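Long-range contacts in concanavalin A-like lectin protein kinase family protein (PDB 6CTH), which probably transfers phosphate from ATP to proteins as the kinase domain of a plant lectin-type receptor kinase, here held with an oxindole inhibitor and magnesium: residues Ala11-Asn16 with Gly34-Ser39; Ser67-Lys72 with Leu127-Glu132; Asp121-Leu126 with Tyr201-Val206; Val263-Trp268 with Arg281-Val286. All blocks are in the same frame, centred on the assembly; numbering follows the deposited sequence.

Contact 1: residues Ala11-Asn16 with Gly34-Ser39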
loop_
_atom_site.group_PDB
_atom_site.type_symbol
_atom_site.label_atom_id
_atom_site.label_comp_id
_atom_site.label_asym_id
_atom_site.label_seq_id
_atom_site.Cartn_x
_atom_site.Cartn_y
_atom_site.Cartn_z
ATOM N N ALA A 11 8.617 -26.151 -5.680
ATOM C CA ALA A 11 10.089 -26.461 -5.601
ATOM C C ALA A 11 10.739 -26.463 -6.982
ATOM O O ALA A 11 11.754 -25.820 -7.203
ATOM C CB ALA A 11 10.316 -27.797 -4.924
ATOM N N LYS A 12 10.133 -27.165 -7.941
ATOM C CA LYS A 12 10.719 -27.246 -9.258
ATOM C C LYS A 12 10.818 -25.897 -9.949
ATOM O O LYS A 12 11.861 -25.523 -10.476
ATOM C CB LYS A 12 9.916 -28.226 -10.132
ATOM C CG LYS A 12 10.737 -29.154 -11.002
ATOM C CD LYS A 12 9.780 -29.986 -11.890
ATOM C CE LYS A 12 10.336 -31.321 -12.337
ATOM N NZ LYS A 12 10.925 -32.130 -11.217
ATOM N N VAL A 13 9.742 -25.121 -9.938
ATOM C CA VAL A 13 9.765 -23.883 -10.708
ATOM C C VAL A 13 10.582 -22.792 -10.063
ATOM O O VAL A 13 11.047 -21.914 -10.773
ATOM C CB VAL A 13 8.358 -23.368 -11.075
ATOM C CG1 VAL A 13 7.666 -24.404 -11.930
ATOM C CG2 VAL A 13 7.593 -22.969 -9.827
ATOM N N THR A 14 10.781 -22.854 -8.743
ATOM C CA THR A 14 11.685 -21.910 -8.029
ATOM C C THR A 14 13.144 -22.390 -7.803
ATOM O O THR A 14 13.940 -21.692 -7.148
ATOM C CB THR A 14 11.132 -21.573 -6.646
ATOM O OG1 THR A 14 11.072 -22.745 -5.821
ATOM C CG2 THR A 14 9.769 -20.918 -6.777
ATOM N N SER A 15 13.473 -23.572 -8.328
ATOM C CA SER A 15 14.778 -24.196 -8.102
ATOM C C SER A 15 15.054 -24.365 -6.610
ATOM O O SER A 15 16.110 -23.963 -6.126
ATOM C CB SER A 15 15.914 -23.402 -8.754
ATOM O OG SER A 15 15.839 -23.490 -10.158
ATOM N N ASN A 16 14.099 -24.993 -5.914
ATOM C CA ASN A 16 14.134 -25.206 -4.479
ATOM C C ASN A 16 14.349 -23.888 -3.764
ATOM O O ASN A 16 15.221 -23.758 -2.905
ATOM C CB ASN A 16 15.219 -26.247 -4.101
ATOM C CG ASN A 16 14.842 -27.641 -4.519
ATOM O OD1 ASN A 16 13.652 -27.960 -4.700
ATOM N ND2 ASN A 16 15.868 -28.519 -4.725
ATOM N N GLY A 34 9.288 -17.806 -10.070
ATOM C CA GLY A 34 9.142 -19.205 -10.491
ATOM C C GLY A 34 8.989 -19.170 -11.998
ATOM O O GLY A 34 8.362 -18.261 -12.497
ATOM N N PHE A 35 9.587 -20.127 -12.699
ATOM C CA PHE A 35 9.582 -20.198 -14.178
ATOM C C PHE A 35 8.786 -21.417 -14.577
ATOM O O PHE A 35 9.093 -22.528 -14.143
ATOM C CB PHE A 35 11.019 -20.244 -14.727
ATOM C CG PHE A 35 11.121 -20.387 -16.237
ATOM C CD1 PHE A 35 10.252 -19.695 -17.101
ATOM C CD2 PHE A 35 12.124 -21.180 -16.799
ATOM C CE1 PHE A 35 10.367 -19.831 -18.482
ATOM C CE2 PHE A 35 12.249 -21.304 -18.182
ATOM C CZ PHE A 35 11.370 -20.628 -19.023
ATOM N N LEU A 36 7.736 -21.184 -15.380
ATOM C CA LEU A 36 6.870 -22.247 -15.911
ATOM C C LEU A 36 7.369 -22.587 -17.323
ATOM O O LEU A 36 7.218 -21.769 -18.255
ATOM C CB LEU A 36 5.399 -21.796 -15.960
ATOM C CG LEU A 36 4.722 -21.360 -14.652
ATOM C CD1 LEU A 36 3.257 -20.982 -14.918
ATOM C CD2 LEU A 36 4.773 -22.457 -13.601
ATOM N N ARG A 37 8.026 -23.744 -17.442
ATOM C CA ARG A 37 8.598 -24.247 -18.704
ATOM C C ARG A 37 7.555 -24.486 -19.780
ATOM O O ARG A 37 7.803 -24.182 -20.948
ATOM C CB ARG A 37 9.250 -25.621 -18.525
ATOM C CG ARG A 37 10.496 -25.666 -17.686
ATOM C CD ARG A 37 11.267 -26.986 -17.866
ATOM N NE ARG A 37 11.535 -27.267 -19.256
ATOM C CZ ARG A 37 12.404 -26.619 -20.019
ATOM N NH1 ARG A 37 13.117 -25.598 -19.529
ATOM N NH2 ARG A 37 12.509 -26.978 -21.294
ATOM N N ASP A 38 6.453 -25.122 -19.373
ATOM C CA ASP A 38 5.348 -25.473 -20.283
ATOM C C ASP A 38 4.624 -24.239 -20.866
ATOM O O ASP A 38 4.123 -24.308 -21.988
ATOM C CB ASP A 38 4.338 -26.407 -19.584
ATOM N N SER A 39 4.560 -23.137 -20.109
ATOM C CA SER A 39 3.958 -21.880 -20.579
ATOM C C SER A 39 4.985 -20.843 -21.127
ATOM O O SER A 39 4.582 -19.846 -21.725
ATOM C CB SER A 39 3.168 -21.225 -19.434
ATOM O OG SER A 39 2.045 -22.002 -19.018
#
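In the N-terminal lobe of this protein kinase fold, the last turn of helix 7-14 lies against the end of strand 29-36, which belongs to the sheet that roofs the ATP cleft. The tight part is centred on Val13. Its O accepts a nearly straight hydrogen bond from Phe35 N (3.0 Å, 164° at the hydrogen), although the N-H arrives from above the carbonyl plane. Gly34 CA lies 3.3 Å from Val13 O, so one carbonyl of the final turn meets two successive strand residues, by one hydrogen bond and one weaker CA-H...O contact. The Val13 torsion (chi1 -61°) sets CG1 beside the backbone N, 3.2 Å from Phe35 O, with CB also close to that oxygen. Thr14 CG2 is looser, 4.1 Å from Gly34 CA; Thr14 OG1 is hydrogen-bonded to Leu10 O, one turn back, and to Phe17 N, just ahead. The loose side begins where both segments leave regular structure: Ser15, in a Schellman motif with positive phi, and Arg37 diverge into solvent, and the Phe35 ring leads away to stack on Tyr42. Between these extremes Val13 and Leu36 run alongside each other in the same direction, with Val13 CG1 3.9 Å from Leu36 CD2.

Contact 2: residues Ser67-Lys72 with Leu127-Glu132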
loop_
_atom_site.group_PDB
_atom_site.type_symbol
_atom_site.label_atom_id
_atom_site.label_comp_id
_atom_site.label_asym_id
_atom_site.label_seq_id
_atom_site.Cartn_x
_atom_site.Cartn_y
_atom_site.Cartn_z
ATOM N N SER A 67 -9.609 -14.307 -1.814
ATOM C CA SER A 67 -10.579 -15.137 -2.547
ATOM C C SER A 67 -11.889 -14.398 -2.828
ATOM O O SER A 67 -12.566 -14.683 -3.821
ATOM C CB SER A 67 -10.871 -16.470 -1.803
ATOM O OG SER A 67 -11.833 -16.321 -0.741
ATOM N N ARG A 68 -12.240 -13.456 -1.956
ATOM C CA ARG A 68 -13.448 -12.652 -2.084
ATOM C C ARG A 68 -13.319 -11.364 -2.889
ATOM O O ARG A 68 -14.291 -10.602 -2.924
ATOM C CB ARG A 68 -13.949 -12.217 -0.704
ATOM C CG ARG A 68 -14.319 -13.383 0.141
ATOM C CD ARG A 68 -14.618 -12.951 1.520
ATOM N NE ARG A 68 -14.813 -14.155 2.313
ATOM C CZ ARG A 68 -15.907 -14.482 2.983
ATOM N NH1 ARG A 68 -16.941 -13.679 3.040
ATOM N NH2 ARG A 68 -15.893 -15.607 3.698
ATOM N N LEU A 69 -12.135 -11.082 -3.442
ATOM C CA LEU A 69 -11.851 -9.826 -4.086
ATOM C C LEU A 69 -11.444 -9.980 -5.542
ATOM O O LEU A 69 -10.611 -10.806 -5.858
ATOM C CB LEU A 69 -10.687 -9.146 -3.356
ATOM C CG LEU A 69 -10.829 -8.950 -1.845
ATOM C CD1 LEU A 69 -9.522 -8.399 -1.274
ATOM C CD2 LEU A 69 -11.971 -8.002 -1.583
ATOM N N ARG A 70 -12.044 -9.179 -6.415
ATOM C CA ARG A 70 -11.647 -9.112 -7.814
ATOM C C ARG A 70 -11.743 -7.640 -8.209
ATOM O O ARG A 70 -12.837 -7.094 -8.222
ATOM C CB ARG A 70 -12.545 -9.974 -8.688
ATOM C CG ARG A 70 -12.542 -11.435 -8.289
ATOM C CD ARG A 70 -11.254 -12.115 -8.701
ATOM N NE ARG A 70 -11.380 -13.565 -8.632
ATOM C CZ ARG A 70 -11.321 -14.261 -7.504
ATOM N NH1 ARG A 70 -11.130 -13.645 -6.348
ATOM N NH2 ARG A 70 -11.449 -15.577 -7.531
ATOM N N HIS A 71 -10.631 -7.009 -8.571
ATOM C CA HIS A 71 -10.683 -5.587 -8.917
ATOM C C HIS A 71 -9.416 -5.274 -9.693
ATOM O O HIS A 71 -8.332 -5.822 -9.372
ATOM C CB HIS A 71 -10.866 -4.682 -7.665
ATOM C CG HIS A 71 -11.148 -3.248 -7.949
ATOM N ND1 HIS A 71 -10.168 -2.324 -8.243
ATOM C CD2 HIS A 71 -12.316 -2.558 -7.946
ATOM C CE1 HIS A 71 -10.725 -1.127 -8.413
ATOM N NE2 HIS A 71 -12.023 -1.235 -8.196
ATOM N N LYS A 72 -9.513 -4.342 -10.637
ATOM C CA LYS A 72 -8.343 -3.950 -11.434
ATOM C C LYS A 72 -7.196 -3.400 -10.563
ATOM O O LYS A 72 -6.045 -3.487 -10.939
ATOM C CB LYS A 72 -8.649 -2.952 -12.543
ATOM C CG LYS A 72 -8.995 -1.587 -12.075
ATOM C CD LYS A 72 -9.611 -0.689 -13.156
ATOM C CE LYS A 72 -10.209 0.542 -12.500
ATOM N NZ LYS A 72 -9.251 1.522 -11.916
ATOM N N LEU A 127 -11.969 2.051 -2.151
ATOM C CA LEU A 127 -13.431 2.211 -2.281
ATOM C C LEU A 127 -14.071 0.836 -2.421
ATOM O O LEU A 127 -15.082 0.533 -1.798
ATOM C CB LEU A 127 -13.781 3.075 -3.471
ATOM C CG LEU A 127 -15.259 3.321 -3.718
ATOM C CD1 LEU A 127 -15.901 4.053 -2.571
ATOM C CD2 LEU A 127 -15.479 4.097 -5.029
ATOM N N TYR A 128 -13.464 0.027 -3.258
ATOM C CA TYR A 128 -13.952 -1.354 -3.468
ATOM C C TYR A 128 -13.915 -2.153 -2.163
ATOM O O TYR A 128 -14.887 -2.822 -1.757
ATOM C CB TYR A 128 -13.183 -2.006 -4.576
ATOM C CG TYR A 128 -13.493 -3.496 -4.778
ATOM C CD1 TYR A 128 -14.601 -3.880 -5.488
ATOM C CD2 TYR A 128 -12.657 -4.503 -4.292
ATOM C CE1 TYR A 128 -14.905 -5.231 -5.689
ATOM C CE2 TYR A 128 -12.938 -5.844 -4.489
ATOM C CZ TYR A 128 -14.055 -6.212 -5.211
ATOM O OH TYR A 128 -14.298 -7.548 -5.371
ATOM N N LEU A 129 -12.787 -2.065 -1.443
ATOM C CA LEU A 129 -12.682 -2.736 -0.185
ATOM C C LEU A 129 -13.705 -2.280 0.837
ATOM O O LEU A 129 -14.347 -3.111 1.496
ATOM C CB LEU A 129 -11.236 -2.599 0.409
ATOM C CG LEU A 129 -10.084 -3.271 -0.342
ATOM C CD1 LEU A 129 -8.764 -2.968 0.346
ATOM C CD2 LEU A 129 -10.308 -4.765 -0.499
ATOM N N HIS A 130 -13.864 -0.987 0.994
ATOM C CA HIS A 130 -14.695 -0.456 2.079
ATOM C C HIS A 130 -16.179 -0.545 1.788
ATOM O O HIS A 130 -16.958 -0.693 2.739
ATOM C CB HIS A 130 -14.341 0.994 2.406
ATOM C CG HIS A 130 -13.026 1.135 3.123
ATOM N ND1 HIS A 130 -12.471 2.374 3.433
ATOM C CD2 HIS A 130 -12.151 0.195 3.538
ATOM C CE1 HIS A 130 -11.319 2.170 4.052
ATOM N NE2 HIS A 130 -11.088 0.866 4.133
ATOM N N GLU A 131 -16.560 -0.458 0.517
ATOM C CA GLU A 131 -17.972 -0.184 0.201
ATOM C C GLU A 131 -18.617 -1.101 -0.824
ATOM O O GLU A 131 -19.845 -1.014 -0.928
ATOM C CB GLU A 131 -18.097 1.231 -0.333
ATOM C CG GLU A 131 -17.649 2.330 0.627
ATOM C CD GLU A 131 -18.369 2.314 1.978
ATOM O OE1 GLU A 131 -19.545 1.823 2.039
ATOM O OE2 GLU A 131 -17.759 2.776 3.008
ATOM N N GLU A 132 -17.852 -1.845 -1.606
ATOM C CA GLU A 132 -18.439 -2.543 -2.775
ATOM C C GLU A 132 -18.649 -4.021 -2.628
ATOM O O GLU A 132 -19.359 -4.604 -3.482
ATOM C CB GLU A 132 -17.605 -2.281 -4.013
ATOM C CG GLU A 132 -17.551 -0.814 -4.415
ATOM C CD GLU A 132 -16.750 -0.582 -5.663
ATOM O OE1 GLU A 132 -16.803 -1.399 -6.587
ATOM O OE2 GLU A 132 -16.159 0.490 -5.778
HETATM O O HOH W 1 -13.622 1.051 -6.964
#
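The alphaC-beta4 link of the kinase fold, residues 67-72, joins helix 54-66 (alphaC) to strand 77-83 and rests here on the C-terminal turns of helix 112-132, the alphaE helix of the C-terminal lobe. The direct polar tie is made by Tyr128, whose CG is anti to the backbone N (chi1 173°), so that the ring extends across to the link. Its OH accepts the N-H of Arg70, with Arg70 N 3.0 Å from Tyr128 OH and the bond almost perfectly straight at 176°. The guanidinium of Arg70 turns back on its own segment: Arg70 NH1 donates in plane to Leu69 O at 2.9 Å and also to Ser67 O, bracing the loop. Aromatic contacts come from His71, whose side chain lies alongside that of Tyr128 but heads the other way. His71 CB sits over one face of the phenol, displaced toward the rim and 4.0 Å from the centroid of the Tyr128 ring, in a CH-pi contact, while the two rings meet obliquely with planes at 41°. Apolar packing lies deeper, where Leu69 and Leu129 are set nearly perpendicular, and Leu69 CD2 touches both Leu129 CD2 and, at 3.7 Å, Tyr128 CE2. A water adds a second polar route. Asn73 N fixes the imidazole at ND1; His71 NE2 lies 3.0 Å from the water. That water donates to Glu132 OE2 at 2.9 Å.

Contact 3: residues Asp121-Leu126 with Tyr201-Val206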
loop_
_atom_site.group_PDB
_atom_site.type_symbol
_atom_site.label_atom_id
_atom_site.label_comp_id
_atom_site.label_asym_id
_atom_site.label_seq_id
_atom_site.Cartn_x
_atom_site.Cartn_y
_atom_site.Cartn_z
ATOM N N ASP A 121 -5.721 5.112 -8.398
ATOM C CA ASP A 121 -5.792 3.626 -8.458
ATOM C C ASP A 121 -5.927 3.059 -7.059
ATOM O O ASP A 121 -6.775 2.231 -6.794
ATOM C CB ASP A 121 -4.554 2.955 -9.102
ATOM C CG ASP A 121 -4.462 3.097 -10.631
ATOM O OD1 ASP A 121 -5.458 3.479 -11.284
ATOM O OD2 ASP A 121 -3.367 2.772 -11.179
ATOM N N LEU A 122 -5.075 3.536 -6.146
ATOM C CA LEU A 122 -5.138 3.110 -4.760
ATOM C C LEU A 122 -6.480 3.510 -4.145
ATOM O O LEU A 122 -7.069 2.688 -3.406
ATOM C CB LEU A 122 -3.953 3.705 -3.946
ATOM C CG LEU A 122 -3.954 3.364 -2.463
ATOM C CD1 LEU A 122 -3.835 1.903 -2.226
ATOM C CD2 LEU A 122 -2.779 4.121 -1.828
ATOM N N ALA A 123 -6.982 4.710 -4.454
ATOM C CA ALA A 123 -8.266 5.170 -3.893
ATOM C C ALA A 123 -9.419 4.263 -4.372
ATOM O O ALA A 123 -10.277 3.882 -3.578
ATOM C CB ALA A 123 -8.550 6.608 -4.233
ATOM N N SER A 124 -9.349 3.902 -5.641
ATOM C CA SER A 124 -10.336 2.952 -6.262
ATOM C C SER A 124 -10.322 1.616 -5.563
ATOM O O SER A 124 -11.374 1.044 -5.259
ATOM C CB SER A 124 -10.087 2.813 -7.762
ATOM O OG SER A 124 -10.498 4.025 -8.404
ATOM N N ALA A 125 -9.116 1.093 -5.296
ATOM C CA ALA A 125 -9.003 -0.149 -4.524
ATOM C C ALA A 125 -9.677 -0.055 -3.160
ATOM O O ALA A 125 -10.392 -0.951 -2.758
ATOM C CB ALA A 125 -7.536 -0.546 -4.376
ATOM N N LEU A 126 -9.389 1.019 -2.444
ATOM C CA LEU A 126 -9.936 1.223 -1.122
ATOM C C LEU A 126 -11.457 1.362 -1.148
ATOM O O LEU A 126 -12.135 0.892 -0.264
ATOM C CB LEU A 126 -9.285 2.430 -0.469
ATOM C CG LEU A 126 -9.252 2.431 1.047
ATOM C CD1 LEU A 126 -8.915 1.060 1.596
ATOM C CD2 LEU A 126 -8.267 3.470 1.559
ATOM N N TYR A 201 -6.319 6.899 7.008
ATOM C CA TYR A 201 -5.083 7.510 7.586
ATOM C C TYR A 201 -3.867 6.975 6.832
ATOM O O TYR A 201 -3.062 7.761 6.302
ATOM C CB TYR A 201 -5.037 7.256 9.060
ATOM C CG TYR A 201 -3.746 7.831 9.664
ATOM C CD1 TYR A 201 -2.545 7.148 9.582
ATOM C CD2 TYR A 201 -3.769 9.084 10.241
ATOM C CE1 TYR A 201 -1.386 7.714 10.090
ATOM C CE2 TYR A 201 -2.608 9.666 10.732
ATOM C CZ TYR A 201 -1.462 8.954 10.674
ATOM O OH TYR A 201 -0.284 9.535 11.183
ATOM N N SER A 202 -3.769 5.645 6.687
ATOM C CA SER A 202 -2.635 5.050 5.979
ATOM C C SER A 202 -2.587 5.525 4.541
ATOM O O SER A 202 -1.537 5.818 4.027
ATOM C CB SER A 202 -2.726 3.526 5.969
ATOM O OG SER A 202 -2.922 2.999 7.279
ATOM N N PHE A 203 -3.751 5.591 3.875
ATOM C CA PHE A 203 -3.810 6.130 2.513
ATOM C C PHE A 203 -3.236 7.568 2.426
ATOM O O PHE A 203 -2.516 7.909 1.467
ATOM C CB PHE A 203 -5.299 6.110 2.006
ATOM C CG PHE A 203 -5.516 6.826 0.694
ATOM C CD1 PHE A 203 -5.375 6.167 -0.501
ATOM C CD2 PHE A 203 -5.836 8.173 0.676
ATOM C CE1 PHE A 203 -5.537 6.839 -1.717
ATOM C CE2 PHE A 203 -5.985 8.850 -0.528
ATOM C CZ PHE A 203 -5.848 8.176 -1.727
ATOM N N GLY A 204 -3.593 8.391 3.404
ATOM C CA GLY A 204 -3.103 9.804 3.528
ATOM C C GLY A 204 -1.584 9.832 3.555
ATOM O O GLY A 204 -0.971 10.575 2.783
ATOM N N VAL A 205 -1.004 8.977 4.380
ATOM C CA VAL A 205 0.453 8.914 4.518
ATOM C C VAL A 205 1.059 8.512 3.182
ATOM O O VAL A 205 1.958 9.190 2.677
ATOM C CB VAL A 205 0.895 7.940 5.600
ATOM C CG1 VAL A 205 2.414 7.836 5.623
ATOM C CG2 VAL A 205 0.365 8.367 6.939
ATOM N N VAL A 206 0.486 7.483 2.554
ATOM C CA VAL A 206 0.974 7.038 1.259
ATOM C C VAL A 206 0.882 8.158 0.230
ATOM O O VAL A 206 1.784 8.338 -0.560
ATOM C CB VAL A 206 0.235 5.748 0.801
ATOM C CG1 VAL A 206 0.484 5.479 -0.681
ATOM C CG2 VAL A 206 0.708 4.570 1.671
#
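Two core helices of the kinase C-terminal lobe, 112-132 (alphaE) and 196-212 (alphaF), run almost antiparallel here, with the short segments at 172° and their axes 11.4 Å apart. That spacing is bridged mainly by apolar side chains, and all five residues that touch are buried. Phe203 contributes most. With CG anti to its backbone N (chi1 172°), the ring extends from helix 196-212 and brings its CD1-CE1 side between Leu122 and Ala123. Phe203 CE1 lies 3.9 Å from Ala123 CB and also approaches Ala123 N, so the ring reaches the backbone of the facing helix, where the small alanine offers little bulk. Leu122 is the second mainstay. It too has CG anti to the backbone N (178°), and it runs alongside Phe203 but heads the other way, so the two side chains overlap along their flanks, with Leu122 CG 3.7 Å from Phe203 CD1. Leu126, one turn further along its helix, meets Phe203 at a slant and places CD2 4.0 Å from Phe203 CB, near the base of the side chain. Around this core, Ile147 touches both Leu122 and Val206, and Val283 of helix 280-287 touches Phe203, so the helix pair is joined to the neighbouring strand and helix. The closest contact is Leu122 CD2 to Phe203 CD1, 3.6 Å; on the next turn of helix 196-212, Val206 CG1 lies 3.7 Å from the same Leu122 CD2.

Contact 4: residues Val263-Trp268 with Arg281-Val286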
loop_
_atom_site.group_PDB
_atom_site.type_symbol
_atom_site.label_atom_id
_atom_site.label_comp_id
_atom_site.label_asym_id
_atom_site.label_seq_id
_atom_site.Cartn_x
_atom_site.Cartn_y
_atom_site.Cartn_z
ATOM N N VAL A 263 -1.691 17.021 -1.819
ATOM C CA VAL A 263 -1.222 17.332 -0.477
ATOM C C VAL A 263 -2.364 17.574 0.480
ATOM O O VAL A 263 -2.344 17.068 1.581
ATOM C CB VAL A 263 -0.246 18.550 -0.492
ATOM C CG1 VAL A 263 0.025 19.065 0.905
ATOM C CG2 VAL A 263 1.068 18.153 -1.143
ATOM N N MET A 264 -3.357 18.375 0.087
ATOM C CA MET A 264 -4.451 18.656 1.001
ATOM C C MET A 264 -5.305 17.411 1.293
ATOM O O MET A 264 -5.753 17.211 2.423
ATOM C CB MET A 264 -5.295 19.881 0.542
ATOM C CG MET A 264 -4.585 21.244 0.786
ATOM S SD MET A 264 -5.569 22.435 -0.134
ATOM C CE MET A 264 -6.750 22.830 1.152
ATOM N N VAL A 265 -5.532 16.575 0.286
ATOM C CA VAL A 265 -6.200 15.276 0.485
ATOM C C VAL A 265 -5.371 14.416 1.441
ATOM O O VAL A 265 -5.911 13.831 2.360
ATOM C CB VAL A 265 -6.409 14.570 -0.873
ATOM C CG1 VAL A 265 -6.643 13.077 -0.722
ATOM C CG2 VAL A 265 -7.538 15.267 -1.635
ATOM N N GLY A 266 -4.069 14.363 1.234
ATOM C CA GLY A 266 -3.220 13.588 2.135
ATOM C C GLY A 266 -3.322 13.994 3.597
ATOM O O GLY A 266 -3.438 13.160 4.492
ATOM N N LEU A 267 -3.267 15.307 3.855
ATOM C CA LEU A 267 -3.368 15.792 5.244
ATOM C C LEU A 267 -4.738 15.518 5.845
ATOM O O LEU A 267 -4.862 15.166 6.997
ATOM C CB LEU A 267 -3.019 17.306 5.281
ATOM C CG LEU A 267 -1.605 17.692 4.838
ATOM C CD1 LEU A 267 -1.519 19.201 4.745
ATOM C CD2 LEU A 267 -0.603 17.109 5.819
ATOM N N TRP A 268 -5.790 15.754 5.074
ATOM C CA TRP A 268 -7.170 15.473 5.493
ATOM C C TRP A 268 -7.334 14.034 5.937
ATOM O O TRP A 268 -7.943 13.753 6.963
ATOM C CB TRP A 268 -8.074 15.788 4.316
ATOM C CG TRP A 268 -9.539 15.849 4.487
ATOM C CD1 TRP A 268 -10.245 16.152 5.623
ATOM C CD2 TRP A 268 -10.511 15.726 3.432
ATOM N NE1 TRP A 268 -11.609 16.181 5.338
ATOM C CE2 TRP A 268 -11.790 15.938 4.005
ATOM C CE3 TRP A 268 -10.423 15.449 2.063
ATOM C CZ2 TRP A 268 -12.983 15.874 3.258
ATOM C CZ3 TRP A 268 -11.631 15.378 1.313
ATOM C CH2 TRP A 268 -12.875 15.637 1.921
ATOM N N ARG A 281 -14.729 7.650 -0.772
ATOM C CA ARG A 281 -15.515 8.209 -1.868
ATOM C C ARG A 281 -15.378 9.744 -1.954
ATOM O O ARG A 281 -15.238 10.295 -3.050
ATOM C CB ARG A 281 -16.979 7.770 -1.773
ATOM C CG ARG A 281 -17.776 8.153 -2.994
ATOM C CD ARG A 281 -19.214 7.641 -2.937
ATOM N NE ARG A 281 -19.390 6.205 -2.676
ATOM C CZ ARG A 281 -19.402 5.269 -3.589
ATOM N NH1 ARG A 281 -19.116 5.568 -4.824
ATOM N NH2 ARG A 281 -19.599 4.035 -3.219
ATOM N N GLN A 282 -15.341 10.424 -0.813
ATOM C CA GLN A 282 -15.149 11.881 -0.792
ATOM C C GLN A 282 -13.786 12.259 -1.294
ATOM O O GLN A 282 -13.633 13.265 -1.982
ATOM C CB GLN A 282 -15.357 12.446 0.601
ATOM C CG GLN A 282 -16.794 12.396 1.114
ATOM C CD GLN A 282 -16.917 12.770 2.585
ATOM O OE1 GLN A 282 -16.121 12.370 3.448
ATOM N NE2 GLN A 282 -17.924 13.587 2.878
ATOM N N VAL A 283 -12.765 11.457 -0.923
ATOM C CA VAL A 283 -11.419 11.650 -1.420
ATOM C C VAL A 283 -11.375 11.591 -2.934
ATOM O O VAL A 283 -10.775 12.449 -3.561
ATOM C CB VAL A 283 -10.461 10.552 -0.828
ATOM C CG1 VAL A 283 -9.138 10.480 -1.575
ATOM C CG2 VAL A 283 -10.240 10.815 0.660
ATOM N N ILE A 284 -12.025 10.585 -3.523
ATOM C CA ILE A 284 -11.983 10.434 -4.964
ATOM C C ILE A 284 -12.644 11.631 -5.665
ATOM O O ILE A 284 -12.100 12.110 -6.678
ATOM C CB ILE A 284 -12.626 9.108 -5.431
ATOM C CG1 ILE A 284 -11.786 7.926 -4.960
ATOM C CG2 ILE A 284 -12.816 9.052 -6.955
ATOM C CD1 ILE A 284 -12.502 6.596 -4.940
ATOM N N GLN A 285 -13.752 12.115 -5.110
ATOM C CA GLN A 285 -14.446 13.294 -5.646
ATOM C C GLN A 285 -13.485 14.512 -5.656
ATOM O O GLN A 285 -13.397 15.238 -6.654
ATOM C CB GLN A 285 -15.702 13.650 -4.802
ATOM C CG GLN A 285 -16.840 12.638 -4.742
ATOM C CD GLN A 285 -17.817 12.896 -3.529
ATOM O OE1 GLN A 285 -18.471 11.978 -3.003
ATOM N NE2 GLN A 285 -17.912 14.180 -3.093
ATOM N N VAL A 286 -12.742 14.716 -4.559
ATOM C CA VAL A 286 -11.818 15.849 -4.454
ATOM C C VAL A 286 -10.639 15.725 -5.424
ATOM O O VAL A 286 -10.253 16.717 -6.070
ATOM C CB VAL A 286 -11.351 16.063 -3.012
ATOM C CG1 VAL A 286 -10.281 17.146 -2.923
ATOM C CG2 VAL A 286 -12.538 16.416 -2.137
#
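An antiparallel helix pair near the end of the kinase C-terminal lobe, 256-269 with 280-287, forms this contact; the short segments lie at 166° with axes 10.6 Å apart. Three valines and one indole carry it. Val265, CG1 anti to its backbone N, uses both branches: Val265 CG1 touches Val283 CG1 at 3.7 Å, the two side chains crossing at a slant, and CG2 packs on Val286, whose side chain runs the other way alongside it. Beside this buried valine cluster, Trp268 extends from helix 256-269 with CG anti to the backbone N (chi1 -169°), sending the six-membered end of the indole toward the facing helix. It meets Val286 tip to tip, Trp268 CZ3 lying 3.7 Å from Val286 CG2. Thus Val286 is shared, one methyl for Val265 and the other for the indole. Gln282 borders the more exposed side: its CB comes within 4.3 Å of Trp268 CH2, while its OE1 is hydrogen-bonded to Ser279 N, just before helix 280-287. Pro278 and Pro294 also touch the indole, and Ile284 turns to helix 112-132, so the pair is packed onto the lobe's core. The closest approach between the segments joins Val265 CG2 and Val286 CG1, 3.6 Å apart.

How the contacts relate
From the N terminus, contact 1 closes a short loop within the N-terminal lobe, bringing the leading helix onto strand 29-36 before any other contact opens. Contact 2 opens in the linker after helix 54-66 and closes on helix 112-132, joining the two lobes. Contact 3 starts on that same helix just before contact 2 closes, so the two cross; it closes a long loop between two helices of the C-terminal lobe. Contact 4 follows in series, closing a short loop between helices 256-269 and 280-287; nothing nests. Contacts 2, 3 and 4 touch each other: His71 packs on Ser124, Leu127 on Ile284, and Ala123 on Ile284. Contact 1 stands apart, its centre about 43 Å from that of contact 4.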